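Local coordinates for diguanylate cyclase/phosphodiesterase-domain containing protein (Thermotoga maritima MSB8, PDB 6KHU) that is a putative diguanylate cyclase, probably related to the GGDEF enzymes that make cyclic di-GMP from two molecules of GTP, at residues I32-T37 with G67-D72; K36-K41 with E104-Y109; P62-G67 with L76-V81. One frame throughout, in Å; residues are numbered along the deposited sequence.

Contact 1: residues I32-T37 with G67-D72; sequences IFFVKT and GRYSDD
Thr37, at the end of strand 30-37, binds Asp72, which lies in the turn between strands 65-68 and 73-79, through a nearly straight backbone bond (167°), Thr37 N to Asp72 O at 2.9 Å; the backbones are wider apart at Phe34 and Tyr69, whose rings bridge the gap. By sequence this turn, running from Ser70 to Phe74, occupies the place of the GGDEF signature loop of diguanylate cyclases, in degenerate form. Phe34 points an edge at the face of Tyr69, the planes inclined at 53°, and Phe34 CZ sits over the ring centre, 3.7 Å above the Tyr69 plane. Tyr69 OH is tied to Glu127, and Lys9 makes a cation-pi contact with its ring. At the turn, Thr37 OG1 also donates to Asp72 O (3.0 Å), so a single carbonyl oxygen is gripped by two donors. Ser70 OG accepts from Asp72 N, an ST turn. The extended chain of Lys36 crosses the carboxylate and puts its CE 3.2 Å from Asp72 OD2; Lys36 NZ stays 4.0 Å from that oxygen, too far for a salt bridge. One water closes the contact, donating to Asp72 OD2 at 2.5 Å and to Thr37 O at 2.6 Å.

Contact 2: residues K36-K41 with E104-Y109; sequences KTKVSK and EYSIAY
Glu104, just ahead of strand 105-112, takes the first bond from segment 36-41: Lys38 N donates to Glu104 O at 2.8 Å, tilted 32° from the carbonyl plane. Val39 CG1 packs against the backbone here, 3.7 Å from Glu104 N, while Glu104 CB lies close to Lys38 O. At Tyr105 the two strands form a non-hydrogen-bonded antiparallel pair with Thr37, and Tyr105 CA comes to 3.2 Å from Lys36 O in a CA-H...O contact. The Tyr105 side chain touches Lys94 and Ile97 of helix 86-100. Ser106 is the hydrogen-bonded partner of Lys36: Lys36 N reaches Ser106 O at 3.0 Å, and Ser106 N returns the bond to Lys36 O at 3.0 Å. Its hydroxyl takes a further bond, from Lys38 NZ to Ser106 OG at 2.7 Å, delivered by a lysine chain extended beyond CG. That ammonium also donates to Val130 O and to Ala131 O, the latter at the C-terminus of the chain, so it clips the end of helix 119-130 to the sheet; the helix end and, probably, the terminal carboxylate would favour the positive charge. Further on, Ala108 continues the pairing with Phe34 and touches Leu126, Ala129 and Val130 of helix 119-130. An antiparallel edge strand in a mixed sheet with helices on both faces belongs to the alpha/beta fold of GGDEF and related nucleotide cyclase domains.

Contact 3: residues P62-G67 with L76-V81; sequences PLDSVG and LFVIGV
Asp64 spans the strand ends with its carboxylate: Ile79 N donates to Asp64 OD1 at 2.8 Å, almost straight at 172°, coming from above the carboxylate plane. The other oxygen, Asp64 OD2, accepts from the backbone N atoms of Arg60 and Val61 and from a water at 2.6 Å that also donates to Ile79 O. An alanine here would probably leave Ile79 N, Arg60 N, Val61 N and the water without their carboxylate acceptors and let the loop before strand 65-68 shift. Ser65 pairs with Phe77 by two backbone bonds, Ser65 N to Phe77 O (3.2 Å) and Phe77 N to Ser65 O (3.1 Å). Phe77 has CG between its own N and carbonyl carbon (chi1 66°), and its ring lies back over the opposite strand, with Ser65 N above the centre of one face. The ring's CZ comes to 3.4 Å from Ser65 OG, whose proton goes to Leu63 O at 2.7 Å. Phe12 of helix 9-26 meets the same ring. On the other face of the sheet, Val66 CG2 touches Leu76 CD1. The two strands form the beta hairpin that, in GGDEF domains, carries the signature motif, altered in this protein, at its turn.

All three contacts belong to one sheet. Contacts 1 and 2 share Lys36 and Thr37, with centres about 8 Å apart, and Phe34 N to Ala108 O (2.9 Å) is a probable hydrogen bond between them. Contact 3 shares Gly67 with contact 1 and is joined to it by a probable bond from Phe33 N to Leu76 O at 2.7 Å. Contacts 2 and 3 come no closer than about 7 Å between nearest atoms. The turn in contact 1 holds the position of the GGDEF signature and so probably corresponds to the family's active-site region, with contact 3 in the hairpin behind it. Zinc, bound by Glu57 and His96, is remote: the side chain of Leu76 is about 12 Å from a bound ion.

Contact 1: residues I32-T37 with G67-D72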
# COMPACT_ATOMS: atom_id res chain seq x y z
N ILE A 32 -0.64 -6.37 0.07
CA ILE A 32 -0.22 -5.16 0.76
C ILE A 32 0.91 -4.52 -0.04
O ILE A 32 1.87 -5.21 -0.42
CB ILE A 32 0.26 -5.46 2.19
CG1 ILE A 32 -0.84 -6.17 2.99
CG2 ILE A 32 0.70 -4.19 2.89
CD1 ILE A 32 -0.36 -6.71 4.33
N PHE A 33 0.81 -3.22 -0.29
CA PHE A 33 1.87 -2.47 -0.96
C PHE A 33 2.39 -1.41 0.01
O PHE A 33 1.60 -0.76 0.71
CB PHE A 33 1.37 -1.77 -2.26
CG PHE A 33 0.84 -2.70 -3.32
CD1 PHE A 33 -0.44 -3.22 -3.23
CD2 PHE A 33 1.60 -3.02 -4.43
CE1 PHE A 33 -0.94 -4.06 -4.19
CE2 PHE A 33 1.10 -3.87 -5.40
CZ PHE A 33 -0.17 -4.40 -5.28
N PHE A 34 3.72 -1.24 0.04
CA PHE A 34 4.37 -0.13 0.73
C PHE A 34 5.08 0.76 -0.29
O PHE A 34 5.77 0.26 -1.18
CB PHE A 34 5.42 -0.63 1.74
CG PHE A 34 4.89 -0.91 3.11
CD1 PHE A 34 3.64 -1.48 3.29
CD2 PHE A 34 5.67 -0.62 4.24
CE1 PHE A 34 3.15 -1.75 4.58
CE2 PHE A 34 5.21 -0.89 5.52
CZ PHE A 34 3.94 -1.46 5.70
N VAL A 35 4.93 2.08 -0.13
CA VAL A 35 5.66 3.06 -0.94
C VAL A 35 6.32 4.05 0.01
O VAL A 35 5.63 4.74 0.77
CB VAL A 35 4.76 3.79 -1.94
CG1 VAL A 35 5.55 4.85 -2.71
CG2 VAL A 35 4.13 2.80 -2.92
N LYS A 36 7.65 4.12 -0.02
CA LYS A 36 8.39 5.10 0.77
C LYS A 36 8.96 6.16 -0.17
O LYS A 36 9.64 5.83 -1.14
CB LYS A 36 9.52 4.44 1.57
CG LYS A 36 10.37 5.46 2.34
CD LYS A 36 11.24 4.80 3.41
CE LYS A 36 12.17 5.83 4.03
NZ LYS A 36 13.04 5.26 5.10
N THR A 37 8.67 7.43 0.13
CA THR A 37 9.23 8.54 -0.64
C THR A 37 10.57 8.94 -0.06
O THR A 37 10.73 9.04 1.17
CB THR A 37 8.30 9.75 -0.63
OG1 THR A 37 8.03 10.14 0.73
CG2 THR A 37 7.01 9.43 -1.31
N GLY A 67 -3.12 4.01 3.83
CA GLY A 67 -2.74 4.51 5.13
C GLY A 67 -1.45 5.31 5.08
O GLY A 67 -0.54 5.02 4.30
N ARG A 68 -1.39 6.32 5.95
CA ARG A 68 -0.15 7.05 6.22
C ARG A 68 0.65 6.22 7.22
O ARG A 68 0.42 6.30 8.43
CB ARG A 68 -0.44 8.45 6.75
CG ARG A 68 0.80 9.34 7.00
CD ARG A 68 0.47 10.49 7.96
NE ARG A 68 1.52 11.50 8.08
CZ ARG A 68 2.42 11.55 9.06
NH1 ARG A 68 2.41 10.63 10.03
NH2 ARG A 68 3.34 12.52 9.09
N TYR A 69 1.57 5.40 6.71
CA TYR A 69 2.27 4.45 7.57
C TYR A 69 3.33 5.14 8.42
O TYR A 69 3.54 4.76 9.58
CB TYR A 69 2.88 3.33 6.73
CG TYR A 69 3.39 2.21 7.57
CD1 TYR A 69 2.52 1.32 8.17
CD2 TYR A 69 4.75 2.06 7.81
CE1 TYR A 69 2.99 0.29 8.98
CE2 TYR A 69 5.23 1.04 8.60
CZ TYR A 69 4.34 0.16 9.18
OH TYR A 69 4.81 -0.86 9.97
N SER A 70 4.01 6.14 7.87
CA SER A 70 5.00 6.94 8.57
C SER A 70 5.03 8.32 7.92
O SER A 70 4.27 8.59 6.99
CB SER A 70 6.37 6.28 8.53
OG SER A 70 7.02 6.59 7.31
N ASP A 71 5.92 9.19 8.40
CA ASP A 71 5.95 10.52 7.81
C ASP A 71 6.41 10.52 6.36
O ASP A 71 6.22 11.53 5.67
CB ASP A 71 6.82 11.48 8.66
CG ASP A 71 8.28 11.07 8.72
OD1 ASP A 71 8.62 9.96 8.24
OD2 ASP A 71 9.10 11.85 9.25
N ASP A 72 6.97 9.42 5.84
CA ASP A 72 7.31 9.36 4.43
C ASP A 72 6.86 8.07 3.73
O ASP A 72 7.22 7.85 2.56
CB ASP A 72 8.82 9.55 4.24
CG ASP A 72 9.67 8.47 4.91
OD1 ASP A 72 9.12 7.45 5.39
OD2 ASP A 72 10.91 8.65 4.95
O HOH W 1 12.12 9.96 3.21

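Contact 2: residues K36-K41 with E104-Y109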
# COMPACT_ATOMS: atom_id res chain seq x y z
N LYS A 36 7.65 4.12 -0.02
CA LYS A 36 8.39 5.10 0.77
C LYS A 36 8.96 6.16 -0.17
O LYS A 36 9.64 5.83 -1.14
CB LYS A 36 9.52 4.44 1.57
CG LYS A 36 10.37 5.46 2.34
CD LYS A 36 11.24 4.80 3.41
CE LYS A 36 12.17 5.83 4.03
NZ LYS A 36 13.04 5.26 5.10
N THR A 37 8.67 7.43 0.13
CA THR A 37 9.23 8.54 -0.64
C THR A 37 10.57 8.94 -0.06
O THR A 37 10.73 9.04 1.17
CB THR A 37 8.30 9.75 -0.63
OG1 THR A 37 8.03 10.14 0.73
CG2 THR A 37 7.01 9.43 -1.31
N LYS A 38 11.52 9.18 -0.94
CA LYS A 38 12.89 9.53 -0.55
C LYS A 38 13.28 10.81 -1.29
O LYS A 38 14.14 10.81 -2.16
CB LYS A 38 13.85 8.37 -0.85
CG LYS A 38 13.58 7.14 0.03
CD LYS A 38 14.26 5.88 -0.47
CE LYS A 38 14.17 4.79 0.59
NZ LYS A 38 14.50 3.42 0.07
N VAL A 39 12.62 11.91 -0.93
CA VAL A 39 12.85 13.21 -1.56
C VAL A 39 13.29 14.21 -0.50
O VAL A 39 13.20 13.96 0.71
CB VAL A 39 11.61 13.73 -2.31
CG1 VAL A 39 11.27 12.80 -3.46
CG2 VAL A 39 10.43 13.90 -1.35
N SER A 40 13.77 15.36 -0.98
CA SER A 40 14.23 16.43 -0.10
C SER A 40 13.09 16.93 0.77
O SER A 40 11.91 16.74 0.47
CB SER A 40 14.80 17.58 -0.93
OG SER A 40 15.49 17.10 -2.07
N LYS A 41 13.46 17.58 1.88
CA LYS A 41 12.48 18.03 2.85
C LYS A 41 11.42 18.93 2.21
O LYS A 41 10.22 18.77 2.48
CB LYS A 41 13.17 18.76 4.00
CG LYS A 41 13.48 17.89 5.21
CD LYS A 41 12.26 17.08 5.63
CE LYS A 41 11.53 17.74 6.80
NZ LYS A 41 10.53 16.82 7.41
N GLU A 104 11.89 10.26 -6.09
CA GLU A 104 12.66 9.08 -5.73
C GLU A 104 11.88 8.29 -4.69
O GLU A 104 11.39 8.87 -3.71
CB GLU A 104 14.04 9.48 -5.20
CG GLU A 104 15.17 8.59 -5.69
CD GLU A 104 15.30 8.61 -7.20
OE1 GLU A 104 15.48 7.52 -7.81
OE2 GLU A 104 15.23 9.70 -7.79
N TYR A 105 11.78 6.98 -4.88
CA TYR A 105 10.93 6.17 -4.01
C TYR A 105 11.38 4.72 -4.09
O TYR A 105 12.11 4.31 -4.99
CB TYR A 105 9.45 6.29 -4.42
CG TYR A 105 9.18 5.58 -5.72
CD1 TYR A 105 9.55 6.17 -6.94
CD2 TYR A 105 8.59 4.33 -5.75
CE1 TYR A 105 9.32 5.51 -8.13
CE2 TYR A 105 8.36 3.67 -6.94
CZ TYR A 105 8.72 4.27 -8.13
OH TYR A 105 8.49 3.61 -9.31
N SER A 106 10.90 3.94 -3.12
CA SER A 106 11.01 2.49 -3.14
C SER A 106 9.62 1.90 -2.96
O SER A 106 8.79 2.45 -2.23
CB SER A 106 11.94 1.99 -2.02
OG SER A 106 13.23 2.55 -2.13
N ILE A 107 9.36 0.78 -3.63
CA ILE A 107 8.05 0.15 -3.58
C ILE A 107 8.27 -1.34 -3.34
O ILE A 107 9.24 -1.93 -3.82
CB ILE A 107 7.24 0.40 -4.87
CG1 ILE A 107 5.84 -0.22 -4.78
CG2 ILE A 107 7.96 -0.15 -6.07
CD1 ILE A 107 4.86 0.31 -5.85
N ALA A 108 7.35 -1.95 -2.59
CA ALA A 108 7.40 -3.38 -2.34
C ALA A 108 5.99 -3.87 -2.03
O ALA A 108 5.12 -3.09 -1.64
CB ALA A 108 8.36 -3.70 -1.18
N TYR A 109 5.76 -5.17 -2.24
CA TYR A 109 4.45 -5.74 -1.94
C TYR A 109 4.59 -7.16 -1.41
O TYR A 109 5.56 -7.86 -1.71
CB TYR A 109 3.51 -5.69 -3.16
CG TYR A 109 3.92 -6.58 -4.32
CD1 TYR A 109 3.60 -7.93 -4.33
CD2 TYR A 109 4.61 -6.07 -5.41
CE1 TYR A 109 3.97 -8.75 -5.38
CE2 TYR A 109 4.99 -6.88 -6.47
CZ TYR A 109 4.66 -8.22 -6.45
OH TYR A 109 5.02 -9.03 -7.50

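Contact 3: residues P62-G67 with L76-V81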
# COMPACT_ATOMS: atom_id res chain seq x y z
N PRO A 62 -14.80 -0.60 -1.37
CA PRO A 62 -14.68 0.28 -0.19
C PRO A 62 -13.76 -0.24 0.92
O PRO A 62 -13.20 0.57 1.67
CB PRO A 62 -16.13 0.40 0.30
CG PRO A 62 -16.94 0.24 -0.95
CD PRO A 62 -16.21 -0.82 -1.74
N LEU A 63 -13.57 -1.56 1.03
CA LEU A 63 -12.67 -2.12 2.05
C LEU A 63 -11.20 -1.86 1.73
O LEU A 63 -10.37 -1.78 2.65
CB LEU A 63 -12.91 -3.63 2.17
CG LEU A 63 -13.62 -4.27 3.38
CD1 LEU A 63 -14.43 -3.32 4.21
CD2 LEU A 63 -14.47 -5.46 2.92
N ASP A 64 -10.84 -1.76 0.45
CA ASP A 64 -9.46 -1.41 0.09
C ASP A 64 -9.08 -0.09 0.75
O ASP A 64 -9.89 0.84 0.81
CB ASP A 64 -9.31 -1.30 -1.43
CG ASP A 64 -9.61 -2.59 -2.17
OD1 ASP A 64 -9.52 -3.69 -1.58
OD2 ASP A 64 -9.90 -2.51 -3.37
N SER A 65 -7.85 -0.00 1.26
CA SER A 65 -7.51 1.13 2.11
C SER A 65 -6.08 1.61 1.88
O SER A 65 -5.17 0.83 1.62
CB SER A 65 -7.68 0.80 3.61
OG SER A 65 -8.90 0.13 3.88
N VAL A 66 -5.92 2.92 2.03
CA VAL A 66 -4.63 3.60 1.98
C VAL A 66 -4.35 4.19 3.36
O VAL A 66 -5.22 4.84 3.96
CB VAL A 66 -4.63 4.72 0.92
CG1 VAL A 66 -3.26 5.40 0.86
CG2 VAL A 66 -5.06 4.19 -0.42
N GLY A 67 -3.12 4.01 3.83
CA GLY A 67 -2.74 4.51 5.13
C GLY A 67 -1.45 5.31 5.08
O GLY A 67 -0.54 5.02 4.30
N LEU A 76 -0.93 0.35 1.45
CA LEU A 76 -2.16 0.07 0.72
C LEU A 76 -2.42 -1.42 0.81
O LEU A 76 -1.48 -2.22 0.67
CB LEU A 76 -2.05 0.50 -0.75
CG LEU A 76 -3.03 -0.08 -1.77
CD1 LEU A 76 -4.39 0.65 -1.69
CD2 LEU A 76 -2.46 0.02 -3.19
N PHE A 77 -3.67 -1.80 1.02
CA PHE A 77 -4.04 -3.18 0.75
C PHE A 77 -5.25 -3.23 -0.16
O PHE A 77 -6.13 -2.37 -0.08
CB PHE A 77 -4.26 -4.00 2.05
CG PHE A 77 -5.43 -3.57 2.91
CD1 PHE A 77 -6.72 -4.03 2.63
CD2 PHE A 77 -5.23 -2.78 4.04
CE1 PHE A 77 -7.78 -3.67 3.44
CE2 PHE A 77 -6.30 -2.42 4.86
CZ PHE A 77 -7.57 -2.87 4.56
N VAL A 78 -5.26 -4.22 -1.05
CA VAL A 78 -6.26 -4.40 -2.09
C VAL A 78 -6.77 -5.84 -2.01
O VAL A 78 -5.99 -6.79 -2.18
CB VAL A 78 -5.71 -4.08 -3.49
CG1 VAL A 78 -5.40 -2.59 -3.62
CG2 VAL A 78 -4.43 -4.85 -3.77
N ILE A 79 -8.04 -6.01 -1.72
CA ILE A 79 -8.56 -7.35 -1.51
C ILE A 79 -8.78 -8.04 -2.85
O ILE A 79 -9.04 -7.39 -3.88
CB ILE A 79 -9.85 -7.32 -0.66
CG1 ILE A 79 -11.01 -6.82 -1.50
CG2 ILE A 79 -9.66 -6.46 0.61
CD1 ILE A 79 -11.91 -7.93 -2.00
N GLY A 80 -8.68 -9.36 -2.85
CA GLY A 80 -8.88 -10.14 -4.05
C GLY A 80 -7.69 -10.17 -4.98
O GLY A 80 -7.79 -10.78 -6.05
N VAL A 81 -6.58 -9.55 -4.62
CA VAL A 81 -5.39 -9.49 -5.46
C VAL A 81 -4.37 -10.47 -4.91
O VAL A 81 -3.89 -10.31 -3.79
CB VAL A 81 -4.82 -8.06 -5.51
CG1 VAL A 81 -3.45 -8.03 -6.20
CG2 VAL A 81 -5.82 -7.12 -6.20
O HOH W 2 -9.87 -4.80 -4.60